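Local coordinates for protein glycosyl hydrolase (Streptomyces cattleya, PDB 7LR8) that probably hydrolyses the beta-1,4 linkage between mannose and N-acetylglucosamine from the N-glycan core, as a family GH5 glycoside hydrolase, at residues B[99-104]-B[302-307]. The protein carries 1 engineered substitution. Residues are numbered along the deposited sequence; the frame is centred on the assembly and turned at random.
Sequences HLSSFD and TWWCSH. With BMA (beta-D-mannopyranose), chain D; NAG (2-acetamido-2-deoxy-beta-D-glucopyranose), chain C.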
loop_
_atom_site.group_PDB
_atom_site.type_symbol
_atom_site.label_atom_id
_atom_site.label_comp_id
_atom_site.label_asym_id
_atom_site.label_seq_id
_atom_site.Cartn_x
_atom_site.Cartn_y
_atom_site.Cartn_z
ATOM N N HIS B 99 6.893 -5.467 6.600
ATOM C CA HIS B 99 6.085 -5.570 7.809
ATOM C C HIS B 99 6.600 -4.668 8.927
ATOM O O HIS B 99 7.796 -4.671 9.232
ATOM C CB HIS B 99 6.042 -7.004 8.319
ATOM C CG HIS B 99 5.072 -7.179 9.441
ATOM N ND1 HIS B 99 3.720 -7.315 9.219
ATOM C CD2 HIS B 99 5.235 -7.152 10.788
ATOM C CE1 HIS B 99 3.095 -7.417 10.380
ATOM N NE2 HIS B 99 3.992 -7.317 11.347
ATOM N N LEU B 100 5.690 -3.933 9.559
ATOM C CA LEU B 100 6.013 -3.175 10.764
ATOM C C LEU B 100 4.809 -3.149 11.692
ATOM O O LEU B 100 3.772 -2.575 11.339
ATOM C CB LEU B 100 6.439 -1.743 10.416
ATOM C CG LEU B 100 7.844 -1.528 9.843
ATOM C CD1 LEU B 100 7.979 -0.113 9.284
ATOM C CD2 LEU B 100 8.904 -1.798 10.909
ATOM N N SER B 101 4.957 -3.749 12.880
ATOM C CA SER B 101 4.028 -3.561 14.001
ATOM C C SER B 101 2.578 -3.866 13.619
ATOM O O SER B 101 1.659 -3.126 13.975
ATOM C CB SER B 101 4.141 -2.141 14.562
ATOM O OG SER B 101 5.491 -1.789 14.806
ATOM N N SER B 102 2.385 -4.982 12.902
ATOM C CA SER B 102 1.121 -5.609 12.478
ATOM C C SER B 102 0.650 -5.133 11.110
ATOM O O SER B 102 -0.278 -5.727 10.560
ATOM C CB SER B 102 -0.032 -5.433 13.485
ATOM O OG SER B 102 -0.622 -4.144 13.364
ATOM N N PHE B 103 1.256 -4.091 10.547
ATOM C CA PHE B 103 0.915 -3.573 9.224
ATOM C C PHE B 103 1.894 -4.051 8.155
ATOM O O PHE B 103 3.117 -4.012 8.345
ATOM C CB PHE B 103 0.910 -2.041 9.227
ATOM C CG PHE B 103 -0.080 -1.445 10.176
ATOM C CD1 PHE B 103 -1.411 -1.303 9.808
ATOM C CD2 PHE B 103 0.318 -1.041 11.461
ATOM C CE1 PHE B 103 -2.333 -0.760 10.698
ATOM C CE2 PHE B 103 -0.591 -0.488 12.336
ATOM C CZ PHE B 103 -1.925 -0.354 11.956
ATOM N N ASP B 104 1.347 -4.445 7.005
ATOM C CA ASP B 104 2.131 -4.747 5.810
ATOM C C ASP B 104 2.107 -3.540 4.883
ATOM O O ASP B 104 1.030 -3.104 4.451
ATOM C CB ASP B 104 1.568 -5.962 5.070
ATOM C CG ASP B 104 1.810 -7.272 5.794
ATOM O OD1 ASP B 104 2.741 -7.361 6.636
ATOM O OD2 ASP B 104 1.064 -8.228 5.489
ATOM N N THR B 302 19.484 -4.410 21.136
ATOM C CA THR B 302 18.783 -3.299 20.510
ATOM C C THR B 302 17.329 -3.356 20.958
ATOM O O THR B 302 16.578 -4.242 20.538
ATOM C CB THR B 302 18.927 -3.352 18.987
ATOM O OG1 THR B 302 20.319 -3.530 18.652
ATOM C CG2 THR B 302 18.430 -2.064 18.355
ATOM N N TRP B 303 16.948 -2.446 21.855
ATOM C CA TRP B 303 15.628 -2.470 22.458
ATOM C C TRP B 303 14.571 -1.986 21.476
ATOM O O TRP B 303 14.793 -1.033 20.723
ATOM C CB TRP B 303 15.596 -1.602 23.728
ATOM C CG TRP B 303 14.450 -1.976 24.591
ATOM C CD1 TRP B 303 13.188 -1.452 24.563
ATOM C CD2 TRP B 303 14.435 -3.007 25.585
ATOM N NE1 TRP B 303 12.394 -2.084 25.498
ATOM C CE2 TRP B 303 13.139 -3.049 26.127
ATOM C CE3 TRP B 303 15.398 -3.903 26.068
ATOM C CZ2 TRP B 303 12.783 -3.946 27.125
ATOM C CZ3 TRP B 303 15.034 -4.796 27.058
ATOM C CH2 TRP B 303 13.747 -4.810 27.570
ATOM N N TRP B 304 13.426 -2.672 21.463
ATOM C CA TRP B 304 12.239 -2.205 20.747
ATOM C C TRP B 304 11.293 -1.630 21.786
ATOM O O TRP B 304 10.706 -2.387 22.561
ATOM C CB TRP B 304 11.534 -3.332 19.996
ATOM C CG TRP B 304 10.428 -2.777 19.142
ATOM C CD1 TRP B 304 9.215 -2.306 19.561
ATOM C CD2 TRP B 304 10.464 -2.583 17.718
ATOM N NE1 TRP B 304 8.494 -1.833 18.488
ATOM C CE2 TRP B 304 9.237 -2.000 17.346
ATOM C CE3 TRP B 304 11.408 -2.862 16.724
ATOM C CZ2 TRP B 304 8.945 -1.673 16.029
ATOM C CZ3 TRP B 304 11.109 -2.541 15.420
ATOM C CH2 TRP B 304 9.893 -1.960 15.080
ATOM N N CYS B 305 11.097 -0.310 21.783
ATOM C CA CYS B 305 11.600 0.618 20.782
ATOM C C CYS B 305 11.962 1.923 21.487
ATOM O O CYS B 305 11.840 2.027 22.714
ATOM C CB CYS B 305 10.551 0.862 19.699
ATOM S SG CYS B 305 8.909 1.256 20.373
ATOM N N SER B 306 12.396 2.921 20.719
ATOM C CA SER B 306 12.846 4.165 21.340
ATOM C C SER B 306 11.672 4.923 21.956
ATOM O O SER B 306 11.734 5.347 23.122
ATOM C CB SER B 306 13.588 5.021 20.311
ATOM O OG SER B 306 12.733 5.449 19.264
ATOM N N HIS B 307 10.577 5.072 21.199
ATOM C CA HIS B 307 9.482 5.949 21.581
ATOM C C HIS B 307 8.141 5.244 21.466
ATOM O O HIS B 307 7.904 4.469 20.533
ATOM C CB HIS B 307 9.477 7.212 20.721
ATOM C CG HIS B 307 10.650 8.107 20.968
ATOM N ND1 HIS B 307 11.868 7.930 20.344
ATOM C CD2 HIS B 307 10.803 9.165 21.800
ATOM C CE1 HIS B 307 12.714 8.854 20.766
ATOM N NE2 HIS B 307 12.096 9.610 21.657
HETATM C C1 BMA D . 8.277 -7.294 15.769
HETATM C C2 BMA D . 8.759 -5.934 15.170
HETATM C C3 BMA D . 7.552 -5.048 14.940
HETATM C C4 BMA D . 6.607 -5.055 16.219
HETATM C C5 BMA D . 7.284 -5.776 17.419
HETATM C C6 BMA D . 6.388 -5.901 18.631
HETATM O O2 BMA D . 9.448 -6.112 13.942
HETATM O O3 BMA D . 6.865 -5.422 13.719
HETATM O O4 BMA D . 6.332 -3.726 16.565
HETATM O O5 BMA D . 7.620 -7.125 17.046
HETATM O O6 BMA D . 5.237 -6.688 18.236
HETATM C C1 NAG C . 4.555 -11.026 15.041
HETATM C C2 NAG C . 4.035 -9.633 14.688
HETATM C C3 NAG C . 5.195 -8.716 14.275
HETATM C C4 NAG C . 6.315 -8.738 15.313
HETATM C C5 NAG C . 6.718 -10.194 15.556
HETATM C C6 NAG C . 7.797 -10.398 16.591
HETATM C C7 NAG C . 1.842 -9.141 13.674
HETATM C C8 NAG C . 0.954 -9.365 12.481
HETATM N N2 NAG C . 3.046 -9.723 13.625
HETATM O O1 NAG C . 3.502 -11.788 15.531
HETATM O O3 NAG C . 4.722 -7.389 14.086
HETATM O O4 NAG C . 7.403 -7.961 14.811
HETATM O O5 NAG C . 5.576 -10.923 16.022
HETATM O O6 NAG C . 8.210 -11.758 16.628
HETATM O O7 NAG C . 1.486 -8.456 14.633
#
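S101, at the tip of a type I' beta turn from L100 to F103, faces W304, in the 302-307 segment that continues strand 298-304, with their CA atoms 10.7 Å apart, so side chains and sugar must span the gap. W304 does so with its CG anti to the backbone N (chi1 -173°), which carries the indole toward the turn. Its CZ2 comes 3.7 Å from S101 OG, and L100 CD2 meets the indole edge at CH2. One indole face carries the mannose, with BMA C3 3.8 Å above the ring plane and offset toward the rim, a CH-pi type of sugar platform; CB of C305, which follows a cis peptide bond, lies under the opposite face. The turn grips the same sugar: S101 N donates to BMA O3 (2.7 Å, 162°), while S101 OG lies 2.7 Å from BMA O4, a probable bond whose proton has another acceptor within reach. On the N-acetylglucosamine, H99 NE2 and NAG O3 are hydrogen-bonded at 2.8 Å, with O3 near the imidazole plane. D104 OD1 accepts from H99 ND1 at 2.8 Å and 172°, lying in that plane, and so fixes the ring's rotation. Replacing H99 with an alanine is likely to leave NAG O3 without this partner and D104 OD1 without its imidazole donor. The pocket lies at the C-terminal ends of the parallel strands of a TIM-type barrel, where N152 of strand 145-152 and E268 of strand 264-269 also bind the mannose, and the second subunit packs its W113 against H99.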